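Local coordinates for extracellular haem-binding protein (Streptomyces reticuli, PDB 3FPW), which binds haem outside the cell, probably degrades it, and in its oligomeric form interacts with its cognate two-component sensor kinase, at residues T63-L67 with E68-K72; W126-T130 with S131-K135; D106-G109 with P110-E114; V52-R55 with G56-T60; A138-P141 with T142-D145. All blocks are in the same frame, centred on the assembly; numbering follows the deposited sequence.

Contact 1: T63-L67 with E68-K72; sequences THLTL and EAATK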
loop_
_atom_site.group_PDB
_atom_site.type_symbol
_atom_site.label_atom_id
_atom_site.label_comp_id
_atom_site.label_asym_id
_atom_site.label_seq_id
_atom_site.Cartn_x
_atom_site.Cartn_y
_atom_site.Cartn_z
ATOM N N THR A 63 -3.825 -9.512 29.010
ATOM C CA THR A 63 -2.490 -9.765 29.558
ATOM C C THR A 63 -1.447 -9.733 28.443
ATOM O O THR A 63 -1.712 -10.167 27.313
ATOM C CB THR A 63 -2.451 -11.131 30.259
ATOM O OG1 THR A 63 -3.392 -11.123 31.347
ATOM C CG2 THR A 63 -1.034 -11.453 30.789
ATOM N N HIS A 64 -0.285 -9.185 28.764
ATOM C CA HIS A 64 0.812 -9.003 27.798
ATOM C C HIS A 64 2.162 -9.305 28.403
ATOM O O HIS A 64 2.345 -9.159 29.619
ATOM C CB HIS A 64 0.836 -7.533 27.414
ATOM C CG HIS A 64 -0.486 -7.062 26.928
ATOM N ND1 HIS A 64 -0.847 -7.146 25.603
ATOM C CD2 HIS A 64 -1.569 -6.591 27.594
ATOM C CE1 HIS A 64 -2.088 -6.708 25.466
ATOM N NE2 HIS A 64 -2.547 -6.371 26.661
ATOM N N LEU A 65 3.112 -9.683 27.555
ATOM C CA LEU A 65 4.518 -9.599 27.932
ATOM C C LEU A 65 4.861 -8.132 28.136
ATOM O O LEU A 65 4.405 -7.247 27.383
ATOM C CB LEU A 65 5.429 -10.168 26.835
ATOM C CG LEU A 65 5.332 -11.631 26.455
ATOM C CD1 LEU A 65 6.411 -11.959 25.436
ATOM C CD2 LEU A 65 5.483 -12.487 27.694
ATOM N N THR A 66 5.668 -7.859 29.161
ATOM C CA THR A 66 6.270 -6.556 29.295
ATOM C C THR A 66 7.298 -6.376 28.191
ATOM O O THR A 66 7.815 -7.360 27.635
ATOM C CB THR A 66 6.985 -6.433 30.653
ATOM O OG1 THR A 66 8.046 -7.393 30.731
ATOM C CG2 THR A 66 5.985 -6.643 31.821
ATOM N N LEU A 67 7.593 -5.126 27.841
ATOM C CA LEU A 67 8.714 -4.883 26.929
ATOM C C LEU A 67 9.987 -5.576 27.411
ATOM O O LEU A 67 10.708 -6.180 26.607
ATOM C CB LEU A 67 8.970 -3.397 26.727
ATOM C CG LEU A 67 10.157 -3.126 25.779
ATOM C CD1 LEU A 67 9.970 -3.766 24.379
ATOM C CD2 LEU A 67 10.386 -1.638 25.650
ATOM N N GLU A 68 10.263 -5.501 28.712
ATOM C CA GLU A 68 11.446 -6.166 29.267
ATOM C C GLU A 68 11.474 -7.668 28.910
ATOM O O GLU A 68 12.516 -8.196 28.469
ATOM C CB GLU A 68 11.509 -5.955 30.793
ATOM C CG GLU A 68 12.675 -6.675 31.466
ATOM C CD GLU A 68 12.671 -6.553 32.991
ATOM O OE1 GLU A 68 13.726 -6.843 33.595
ATOM O OE2 GLU A 68 11.619 -6.193 33.592
ATOM N N ALA A 69 10.341 -8.351 29.095
ATOM C CA ALA A 69 10.277 -9.798 28.818
ATOM C C ALA A 69 10.380 -10.066 27.322
ATOM O O ALA A 69 11.101 -10.975 26.888
ATOM C CB ALA A 69 8.971 -10.372 29.339
ATOM N N ALA A 70 9.672 -9.282 26.525
ATOM C CA ALA A 70 9.749 -9.488 25.063
ATOM C C ALA A 70 11.164 -9.275 24.530
ATOM O O ALA A 70 11.636 -9.990 23.631
ATOM C CB ALA A 70 8.783 -8.556 24.366
ATOM N N THR A 71 11.840 -8.272 25.075
ATOM C CA THR A 71 13.224 -7.999 24.694
ATOM C C THR A 71 14.159 -9.131 25.102
ATOM O O THR A 71 15.007 -9.553 24.316
ATOM C CB THR A 71 13.711 -6.691 25.334
ATOM O OG1 THR A 71 12.866 -5.619 24.888
ATOM C CG2 THR A 71 15.174 -6.405 24.941
ATOM N N LYS A 72 13.990 -9.627 26.326
ATOM C CA LYS A 72 14.823 -10.739 26.816
ATOM C C LYS A 72 14.674 -11.941 25.885
ATOM O O LYS A 72 15.681 -12.580 25.533
ATOM C CB LYS A 72 14.398 -11.081 28.255
ATOM C CG LYS A 72 15.036 -12.319 28.875
ATOM C CD LYS A 72 14.747 -12.411 30.380
ATOM C CE LYS A 72 13.308 -12.847 30.670
ATOM N NZ LYS A 72 13.122 -13.338 32.090
HETATM O O HOH W 1 9.274 -7.816 33.067
#

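Contact 2: W126-T130 with S131-K135; sequences WNAPT and SELAK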
loop_
_atom_site.group_PDB
_atom_site.type_symbol
_atom_site.label_atom_id
_atom_site.label_comp_id
_atom_site.label_asym_id
_atom_site.label_seq_id
_atom_site.Cartn_x
_atom_site.Cartn_y
_atom_site.Cartn_z
ATOM N N TRP A 126 -3.025 -18.142 15.974
ATOM C CA TRP A 126 -3.592 -19.490 16.128
ATOM C C TRP A 126 -3.086 -20.222 17.365
ATOM O O TRP A 126 -3.487 -21.362 17.627
ATOM C CB TRP A 126 -3.386 -20.337 14.851
ATOM C CG TRP A 126 -4.368 -19.991 13.769
ATOM C CD1 TRP A 126 -5.630 -20.507 13.606
ATOM C CD2 TRP A 126 -4.183 -19.051 12.706
ATOM N NE1 TRP A 126 -6.237 -19.941 12.513
ATOM C CE2 TRP A 126 -5.374 -19.039 11.945
ATOM C CE3 TRP A 126 -3.134 -18.210 12.328
ATOM C CZ2 TRP A 126 -5.532 -18.235 10.810
ATOM C CZ3 TRP A 126 -3.298 -17.399 11.196
ATOM C CH2 TRP A 126 -4.492 -17.418 10.462
ATOM N N ASN A 127 -2.242 -19.559 18.159
ATOM C CA ASN A 127 -1.678 -20.181 19.347
ATOM C C ASN A 127 -1.039 -21.533 19.031
ATOM O O ASN A 127 -1.281 -22.543 19.718
ATOM C CB ASN A 127 -2.721 -20.314 20.457
ATOM C CG ASN A 127 -2.105 -20.706 21.766
ATOM O OD1 ASN A 127 -0.926 -20.437 22.010
ATOM N ND2 ASN A 127 -2.903 -21.328 22.644
ATOM N N ALA A 128 -0.198 -21.539 18.012
ATOM C CA ALA A 128 0.422 -22.784 17.540
ATOM C C ALA A 128 1.714 -22.439 16.830
ATOM O O ALA A 128 1.806 -21.379 16.209
ATOM C CB ALA A 128 -0.523 -23.512 16.571
ATOM N N PRO A 129 2.698 -23.344 16.864
ATOM C CA PRO A 129 3.945 -23.139 16.116
ATOM C C PRO A 129 3.651 -23.091 14.617
ATOM O O PRO A 129 2.775 -23.815 14.144
ATOM C CB PRO A 129 4.770 -24.387 16.447
ATOM C CG PRO A 129 4.106 -25.033 17.622
ATOM C CD PRO A 129 2.660 -24.646 17.559
ATOM N N THR A 130 4.349 -22.249 13.859
ATOM C CA THR A 130 4.013 -22.126 12.455
ATOM C C THR A 130 4.405 -23.368 11.662
ATOM O O THR A 130 3.833 -23.633 10.604
ATOM C CB THR A 130 4.626 -20.862 11.787
ATOM O OG1 THR A 130 6.026 -20.796 12.064
ATOM C CG2 THR A 130 3.927 -19.583 12.303
ATOM N N SER A 131 5.348 -24.143 12.182
ATOM C CA SER A 131 5.647 -25.436 11.571
ATOM C C SER A 131 4.404 -26.304 11.537
ATOM O O SER A 131 4.155 -26.984 10.542
ATOM C CB SER A 131 6.739 -26.179 12.339
ATOM O OG SER A 131 6.349 -26.333 13.677
ATOM N N GLU A 132 3.621 -26.300 12.606
ATOM C CA GLU A 132 2.426 -27.120 12.608
ATOM C C GLU A 132 1.345 -26.486 11.746
ATOM O O GLU A 132 0.660 -27.180 10.984
ATOM C CB GLU A 132 1.926 -27.358 14.025
ATOM C CG GLU A 132 0.986 -28.542 14.127
ATOM C CD GLU A 132 1.664 -29.790 14.678
ATOM O OE1 GLU A 132 0.951 -30.668 15.186
ATOM O OE2 GLU A 132 2.902 -29.894 14.646
ATOM N N LEU A 133 1.208 -25.165 11.841
ATOM C CA LEU A 133 0.192 -24.461 11.065
ATOM C C LEU A 133 0.359 -24.703 9.560
ATOM O O LEU A 133 -0.633 -24.788 8.832
ATOM C CB LEU A 133 0.199 -22.965 11.398
ATOM C CG LEU A 133 -0.298 -22.655 12.819
ATOM C CD1 LEU A 133 -0.045 -21.192 13.141
ATOM C CD2 LEU A 133 -1.775 -22.996 12.971
ATOM N N ALA A 134 1.607 -24.810 9.108
ATOM C CA ALA A 134 1.901 -25.009 7.697
ATOM C C ALA A 134 1.266 -26.305 7.219
ATOM O O ALA A 134 0.800 -26.402 6.081
ATOM C CB ALA A 134 3.404 -25.026 7.459
ATOM N N LYS A 135 1.212 -27.282 8.115
ATOM C CA LYS A 135 0.675 -28.597 7.780
ATOM C C LYS A 135 -0.844 -28.574 7.639
ATOM O O LYS A 135 -1.438 -29.426 6.953
ATOM C CB LYS A 135 1.149 -29.619 8.806
ATOM C CG LYS A 135 2.659 -29.732 8.831
ATOM C CD LYS A 135 3.143 -30.687 9.917
ATOM C CE LYS A 135 4.613 -30.453 10.242
ATOM N NZ LYS A 135 5.544 -30.756 9.122
#

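Contact 3: D106-G109 with P110-E114; sequences DGAG and PQSYE. With PO4 (phosphate ion), chain F.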
loop_
_atom_site.group_PDB
_atom_site.type_symbol
_atom_site.label_atom_id
_atom_site.label_comp_id
_atom_site.label_asym_id
_atom_site.label_seq_id
_atom_site.Cartn_x
_atom_site.Cartn_y
_atom_site.Cartn_z
ATOM N N ASP A 106 23.126 -9.195 12.526
ATOM C CA ASP A 106 24.197 -8.847 11.600
ATOM C C ASP A 106 24.241 -9.877 10.482
ATOM O O ASP A 106 24.299 -11.069 10.755
ATOM C CB ASP A 106 25.550 -8.840 12.327
ATOM C CG ASP A 106 25.606 -7.848 13.514
ATOM O OD1 ASP A 106 24.881 -6.833 13.511
ATOM O OD2 ASP A 106 26.403 -8.083 14.450
ATOM N N GLY A 107 24.187 -9.423 9.238
ATOM C CA GLY A 107 24.302 -10.332 8.106
ATOM C C GLY A 107 23.019 -11.062 7.743
ATOM O O GLY A 107 23.014 -11.881 6.833
ATOM N N ALA A 108 21.930 -10.767 8.442
ATOM C CA ALA A 108 20.669 -11.466 8.157
ATOM C C ALA A 108 20.135 -11.063 6.778
ATOM O O ALA A 108 20.234 -9.889 6.400
ATOM C CB ALA A 108 19.648 -11.169 9.233
ATOM N N GLY A 109 19.569 -12.009 6.025
ATOM C CA GLY A 109 19.046 -11.674 4.702
ATOM C C GLY A 109 17.945 -10.630 4.771
ATOM O O GLY A 109 17.254 -10.505 5.777
ATOM N N PRO A 110 17.765 -9.863 3.685
ATOM C CA PRO A 110 16.856 -8.739 3.738
ATOM C C PRO A 110 15.405 -9.178 3.784
ATOM O O PRO A 110 14.537 -8.394 4.175
ATOM C CB PRO A 110 17.153 -7.980 2.448
ATOM C CG PRO A 110 17.728 -9.000 1.510
ATOM C CD PRO A 110 18.422 -10.026 2.380
ATOM N N GLN A 111 15.149 -10.422 3.402
ATOM C CA GLN A 111 13.790 -10.955 3.455
ATOM C C GLN A 111 13.423 -11.380 4.878
ATOM O O GLN A 111 12.250 -11.620 5.187
ATOM C CB GLN A 111 13.691 -12.177 2.527
ATOM C CG GLN A 111 14.012 -13.519 3.175
ATOM C CD GLN A 111 15.435 -13.728 3.677
ATOM O OE1 GLN A 111 15.685 -14.670 4.459
ATOM N NE2 GLN A 111 16.357 -12.874 3.282
ATOM N N SER A 112 14.429 -11.501 5.746
ATOM C CA SER A 112 14.186 -12.114 7.062
ATOM C C SER A 112 13.388 -11.244 8.031
ATOM O O SER A 112 12.713 -11.772 8.896
ATOM C CB SER A 112 15.503 -12.561 7.716
ATOM O OG SER A 112 16.283 -11.427 8.036
ATOM N N TYR A 113 13.430 -9.920 7.864
ATOM C CA TYR A 113 12.857 -9.027 8.847
ATOM C C TYR A 113 11.335 -9.132 8.841
ATOM O O TYR A 113 10.709 -9.442 9.881
ATOM C CB TYR A 113 13.296 -7.600 8.528
ATOM C CG TYR A 113 12.912 -6.598 9.565
ATOM C CD1 TYR A 113 11.780 -5.834 9.396
ATOM C CD2 TYR A 113 13.706 -6.377 10.708
ATOM C CE1 TYR A 113 11.413 -4.898 10.328
ATOM C CE2 TYR A 113 13.342 -5.418 11.638
ATOM C CZ TYR A 113 12.184 -4.697 11.438
ATOM O OH TYR A 113 11.772 -3.723 12.310
ATOM N N GLU A 114 10.733 -8.955 7.658
ATOM C CA GLU A 114 9.275 -9.111 7.526
ATOM C C GLU A 114 8.835 -10.554 7.728
ATOM O O GLU A 114 7.765 -10.808 8.271
ATOM C CB GLU A 114 8.771 -8.535 6.205
ATOM C CG GLU A 114 8.942 -7.001 6.156
ATOM C CD GLU A 114 8.198 -6.364 4.984
ATOM O OE1 GLU A 114 7.174 -6.933 4.551
ATOM O OE2 GLU A 114 8.618 -5.272 4.529
HETATM P P PO4 F . 25.751 -6.030 8.743
HETATM O O1 PO4 F . 27.090 -6.732 8.609
HETATM O O2 PO4 F . 25.640 -4.885 7.753
HETATM O O3 PO4 F . 24.628 -7.010 8.458
HETATM O O4 PO4 F . 25.619 -5.492 10.153
#

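Contact 4: V52-R55 with G56-T60; sequences VAAR and GGELT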
loop_
_atom_site.group_PDB
_atom_site.type_symbol
_atom_site.label_atom_id
_atom_site.label_comp_id
_atom_site.label_asym_id
_atom_site.label_seq_id
_atom_site.Cartn_x
_atom_site.Cartn_y
_atom_site.Cartn_z
ATOM N N VAL A 52 -14.900 11.117 28.748
ATOM C CA VAL A 52 -15.728 10.300 29.573
ATOM C C VAL A 52 -14.843 9.217 30.170
ATOM O O VAL A 52 -13.877 8.753 29.536
ATOM C CB VAL A 52 -16.863 9.699 28.728
ATOM C CG1 VAL A 52 -17.605 8.641 29.513
ATOM C CG2 VAL A 52 -17.805 10.804 28.302
ATOM N N ALA A 53 -15.145 8.831 31.404
ATOM C CA ALA A 53 -14.469 7.707 32.008
ATOM C C ALA A 53 -15.392 6.490 32.027
ATOM O O ALA A 53 -16.485 6.528 32.587
ATOM C CB ALA A 53 -14.016 8.059 33.415
ATOM N N ALA A 54 -14.948 5.395 31.439
ATOM C CA ALA A 54 -15.779 4.225 31.419
ATOM C C ALA A 54 -15.673 3.476 32.744
ATOM O O ALA A 54 -14.711 3.638 33.516
ATOM C CB ALA A 54 -15.454 3.343 30.238
ATOM N N ARG A 55 -16.706 2.688 33.009
ATOM C CA ARG A 55 -16.906 1.991 34.277
ATOM C C ARG A 55 -18.102 1.094 33.979
ATOM O O ARG A 55 -19.174 1.601 33.590
ATOM C CB ARG A 55 -17.324 2.981 35.380
ATOM C CG ARG A 55 -16.197 3.717 36.088
ATOM C CD ARG A 55 -15.855 3.054 37.429
ATOM N NE ARG A 55 -15.010 1.864 37.303
ATOM C CZ ARG A 55 -14.567 1.155 38.341
ATOM N NH1 ARG A 55 -14.888 1.515 39.575
ATOM N NH2 ARG A 55 -13.805 0.089 38.151
ATOM N N GLY A 56 -17.976 -0.211 34.173
ATOM C CA GLY A 56 -16.841 -0.869 34.819
ATOM C C GLY A 56 -17.138 -2.278 34.355
ATOM O O GLY A 56 -16.244 -3.037 33.974
ATOM N N GLY A 57 -18.433 -2.604 34.349
ATOM C CA GLY A 57 -18.922 -3.744 33.565
ATOM C C GLY A 57 -18.679 -3.457 32.085
ATOM O O GLY A 57 -18.868 -4.319 31.222
ATOM N N GLU A 58 -18.267 -2.228 31.799
ATOM C CA GLU A 58 -17.941 -1.817 30.422
ATOM C C GLU A 58 -16.474 -2.065 30.083
ATOM O O GLU A 58 -16.033 -1.750 28.977
ATOM C CB GLU A 58 -18.251 -0.337 30.227
ATOM C CG GLU A 58 -19.748 -0.030 30.240
ATOM C CD GLU A 58 -20.031 1.434 30.498
ATOM O OE1 GLU A 58 -19.178 2.111 31.115
ATOM O OE2 GLU A 58 -21.130 1.899 30.111
ATOM N N LEU A 59 -15.717 -2.583 31.043
ATOM C CA LEU A 59 -14.267 -2.721 30.881
ATOM C C LEU A 59 -13.859 -4.180 30.979
ATOM O O LEU A 59 -14.515 -4.981 31.665
ATOM C CB LEU A 59 -13.512 -1.911 31.941
ATOM C CG LEU A 59 -13.759 -0.391 31.937
ATOM C CD1 LEU A 59 -13.066 0.255 33.128
ATOM C CD2 LEU A 59 -13.233 0.214 30.646
ATOM N N THR A 60 -12.779 -4.517 30.289
ATOM C CA THR A 60 -12.203 -5.840 30.414
ATOM C C THR A 60 -10.678 -5.696 30.379
ATOM O O THR A 60 -10.155 -4.667 29.952
ATOM C CB THR A 60 -12.750 -6.819 29.347
ATOM O OG1 THR A 60 -12.205 -8.119 29.578
ATOM C CG2 THR A 60 -12.401 -6.372 27.952
#

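Contact 5: A138-P141 with T142-D145; sequences AQAP and TLKD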
loop_
_atom_site.group_PDB
_atom_site.type_symbol
_atom_site.label_atom_id
_atom_site.label_comp_id
_atom_site.label_asym_id
_atom_site.label_seq_id
_atom_site.Cartn_x
_atom_site.Cartn_y
_atom_site.Cartn_z
ATOM N N ALA A 138 -2.746 -28.446 4.115
ATOM C CA ALA A 138 -3.134 -29.624 3.355
ATOM C C ALA A 138 -4.654 -29.753 3.255
ATOM O O ALA A 138 -5.177 -30.104 2.203
ATOM C CB ALA A 138 -2.524 -30.886 3.971
ATOM N N GLN A 139 -5.360 -29.436 4.340
ATOM C CA GLN A 139 -6.820 -29.555 4.368
ATOM C C GLN A 139 -7.558 -28.205 4.344
ATOM O O GLN A 139 -8.769 -28.160 4.138
ATOM C CB GLN A 139 -7.275 -30.400 5.562
ATOM C CG GLN A 139 -7.194 -29.697 6.908
ATOM C CD GLN A 139 -6.634 -30.589 8.014
ATOM O OE1 GLN A 139 -7.035 -31.747 8.167
ATOM N NE2 GLN A 139 -5.703 -30.049 8.790
ATOM N N ALA A 140 -6.825 -27.113 4.551
ATOM C CA ALA A 140 -7.383 -25.763 4.384
ATOM C C ALA A 140 -6.390 -24.832 3.671
ATOM O O ALA A 140 -5.804 -23.944 4.302
ATOM C CB ALA A 140 -7.795 -25.183 5.726
ATOM N N PRO A 141 -6.209 -25.020 2.357
ATOM C CA PRO A 141 -5.108 -24.356 1.665
ATOM C C PRO A 141 -5.211 -22.832 1.620
ATOM O O PRO A 141 -4.208 -22.162 1.410
ATOM C CB PRO A 141 -5.133 -24.954 0.252
ATOM C CG PRO A 141 -6.454 -25.640 0.116
ATOM C CD PRO A 141 -6.957 -25.950 1.489
ATOM N N THR A 142 -6.404 -22.287 1.827
ATOM C CA THR A 142 -6.585 -20.834 1.736
ATOM C C THR A 142 -6.391 -20.101 3.066
ATOM O O THR A 142 -6.585 -18.900 3.143
ATOM C CB THR A 142 -7.936 -20.467 1.079
ATOM O OG1 THR A 142 -9.001 -21.018 1.850
ATOM C CG2 THR A 142 -7.997 -21.059 -0.339
ATOM N N LEU A 143 -6.015 -20.829 4.117
ATOM C CA LEU A 143 -5.621 -20.173 5.361
ATOM C C LEU A 143 -4.531 -19.156 5.048
ATOM O O LEU A 143 -4.498 -18.065 5.622
ATOM C CB LEU A 143 -5.110 -21.188 6.381
ATOM C CG LEU A 143 -6.186 -22.021 7.071
ATOM C CD1 LEU A 143 -5.507 -23.076 7.914
ATOM C CD2 LEU A 143 -7.089 -21.175 7.932
ATOM N N LYS A 144 -3.651 -19.505 4.112
ATOM C CA LYS A 144 -2.495 -18.658 3.842
ATOM C C LYS A 144 -2.853 -17.376 3.077
ATOM O O LYS A 144 -2.008 -16.498 2.885
ATOM C CB LYS A 144 -1.399 -19.445 3.115
ATOM C CG LYS A 144 -1.711 -19.748 1.675
ATOM C CD LYS A 144 -0.575 -20.567 1.064
ATOM C CE LYS A 144 -1.016 -21.221 -0.235
ATOM N NZ LYS A 144 -1.532 -20.231 -1.219
ATOM N N ASP A 145 -4.121 -17.244 2.696
ATOM C CA ASP A 145 -4.596 -16.031 2.029
ATOM C C ASP A 145 -5.037 -14.964 3.025
ATOM O O ASP A 145 -5.333 -13.824 2.662
ATOM C CB ASP A 145 -5.705 -16.403 1.042
ATOM C CG ASP A 145 -5.165 -17.224 -0.134
ATOM O OD1 ASP A 145 -4.063 -16.894 -0.626
ATOM O OD2 ASP A 145 -5.814 -18.188 -0.553
HETATM O O HOH W 2 -4.349 -20.465 -1.086
#

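Contact 1: T63-L67 with E68-K72
An N-cap opens helix 67-83 just after strand 59-65, with Thr66 at the cap and Ala69 and Ala70 in the first turn answering it. The Thr66 hydroxyl sits between its own backbone N and carbonyl carbon (chi1 62°), which swings OG1 over the start of the helix, where it accepts the amide of Ala69 N at 3.0 Å. One residue on, Ala70 N bonds to Thr66 O at 2.9 Å, nearly straight (173° at the hydrogen), so side chain and carbonyl of one threonine meet two successive amides of the first turn. A water accepts from Thr66 OG1 at 2.7 Å and donates to Glu68 OE2, tying the extended arm of Glu68 to the cap hydroxyl.

The apolar half of the cap is a hydrophobic staple, the pair formed by the residue before the N-cap and the fourth one after it: Leu65 CD1 rests against Ala70 CB at 4.3 Å. The side chains of Leu67, Ala70 and Thr71 pack on Val101 of strand 99-104. At the amino end of the helix, Asp106 OD1 of the third subunit accepts Leu67 N, a placement that probably suits the positive end of the helix dipole. Leu67 O is doubly gripped. Thr71 N reaches it at 2.8 Å close to the line of the carbonyl, while Thr71 OG1, also at 2.8 Å, donates to Leu67 O from 42° above the carbonyl plane.

Contact 2: W126-T130 with S131-K135
Leu133 reaches back along the chain onto Ala128, closing a hydrophobic staple over the start of helix 130-135, whose N-cap is Pro129; Trp126 adds further packing. Leu133 CD2 lies 3.8 Å from Ala128 CB and 3.6 Å from Trp126 CB, while Leu133 CD1 also approaches the Ala128 carbonyl. With CG placed opposite its own carbonyl carbon (chi1 -69°), the leucine leans toward the incoming loop. Trp126 offers its CB and ring root here; the rest of the indole leads away, toward Phe151, Ile146 and Thr149.

The backbone sets this geometry. Pro129 O takes Leu133 N at 3.1 Å, in the carbonyl plane, and a weak bond from Glu132 N; Thr130 O then takes Ala134 N at 2.9 Å. Ahead of the cap, Asn127, the first residue past helix 112-126, has positive phi where the chain leaves that helix.

Outside this shell, the polar ends are pinned elsewhere: Thr130 OG1 is held by Leu152 O and by Gly155 N at the start of strand 155-160, and Ser131 OG by Glu180 OE1 of helix 176-187. Ser131 OG also lies 3.7 Å from Pro129 CB.

Contact 3: D106-G109 with P110-E114
Gly109 and Ser112 mark the ends of a type I beta turn, in which Ser112 N bonds to Gly109 O at 3.0 Å as the chain enters helix 112-126. The serine side chain adds a second bond to the same oxygen. Its OG, lodged between its backbone N and carbonyl carbon (chi1 67°), donates to Gly109 O at 2.6 Å and lies in the carbonyl plane, whereas the amide comes from 57° above that plane; the two donors therefore approach the carbonyl in different directions. The methyl of Ala108 leans on this hydroxyl, CB to Ser112 OG being 3.6 Å.

Gln111 folds back over the turn, bent at chi2, so that NE2 comes to 3.3 Å from Gly109 CA; lacking a side chain, Gly109 lets the amide lie this close. A second phosphate is near that glutamine. Upstream, Gly107 N donates to O3 of a phosphate ion at 2.6 Å; the ion probably comes from the crystallisation liquor.

Ser112 OG is also hydrogen-bonded to Ser89 OG of strand 89-94 and Tyr113 OH bonds to Thr102 OG1 of strand 99-104, joining the head of helix 112-126 to the sheet, while Pro110 and Gln111 pack on Ser125 of the fifth subunit.

Contact 4: V52-R55 with G56-T60
Chi1 of -69° and chi2 of 161° send the Glu58 side chain, from the third position of a type I beta turn that runs from Gly56 to Leu59, back in extended form to Arg55. The carboxylate oxygen OE1 accepts Arg55 N at 3.2 Å, with the amide hydrogen pointing well at it (167°) and the nitrogen lying nearly along the C-O axis. The turn itself is closed by Leu59 N on Gly56 O at 3.0 Å. Just before it, the bond between Arg55 and Gly56 is modelled as a cis peptide. The residues from Arg55 to Glu58 make a local loop between two strand pieces, 52-53 and the start of 59-65, that run on in the same general direction.

Leu59 turns back onto Ala54: CD2 touches Ala54 CB at 3.9 Å, and CD1 approaches Ala54 O at 3.8 Å. Glu58 and Leu59 thus hold the two residues ahead of the turn, one by a carboxyl oxygen and the other by methyls. Arg55 curls outward, bent at chi2 and chi3, and its NE lies 4.1 Å from Gly56 CA.

This N-terminal arm lies far from the body of its own chain and is built into the oligomer. Val52, Ala53, Leu59 and Thr60 pair in parallel with a strand of the second subunit, and Ala54 packs on Leu65 of that chain. The other Glu58 oxygen, OE2, forms a salt bridge with Lys72 NZ of the second subunit, so one carboxylate joins the turn to the neighbour while OE1 stays on Arg55 N.

Contact 5: A138-P141 with T142-D145
Leu143 lies alongside the methyl of Ala140, its CG and CD1 both 3.8 Å from Ala140 CB, so the branch of the leucine rather than one methyl makes the touch. The same side chain leans over the carbonyl next door, with CG 3.4 Å from Ala140 O. The backbone bond next to it runs from Leu143 N to Ala140 O at 3.1 Å; it is straight at the hydrogen (169°), but the nitrogen stands 44° out of the carbonyl plane.

That three-residue step leads into the 3-10 segment 143-145, part of the loop that carries the chain from helix 130-135 to strand 155-160. Its next turn is closed by Asp145 N on Thr142 O. Leu143 also lies against Arg136, Leu137 and Phe151 of its own chain. Both it and Thr142 touch Leu152 of the fourth subunit, and Thr142 OG1 bonds to Phe151 O of that subunit.

Lys144 runs past the Pro141 carbonyl oxygen instead of extending away. Chi1 of 73° sets CG between its backbone N and carbonyl carbon, 3.5 Å from Pro141 O, and a bend at chi4 turns the amine back toward the loop. An iron(III) ion is bound about 4 Å from this side chain. One water collects three groups here, donating to Pro141 O and Asp145 OD2 and accepting from Lys144 NZ at 2.8 Å.

Overall arrangement
Along the chain the order is contact 4, contact 1, contact 3, contact 2 and contact 5. Contacts 4 and 1 sit at the two ends of strand 59-65, with centres 26 Å apart, and both meet the second subunit: the N-terminal arm projects and is used in assembly. Contact 3 starts helix 112-126 and contact 2 follows its end, 22 Å away between centres. Contact 2 carries helix 130-135 and contact 5 lies in the loop after it, on the same side of the chain's centre, centres 12 Å apart, opposite contact 1. Contact 3 shares the third subunit with contact 1, so several of these local caps and turns lie at subunit interfaces of the octamer, whose assembly matters for sensor kinase interaction.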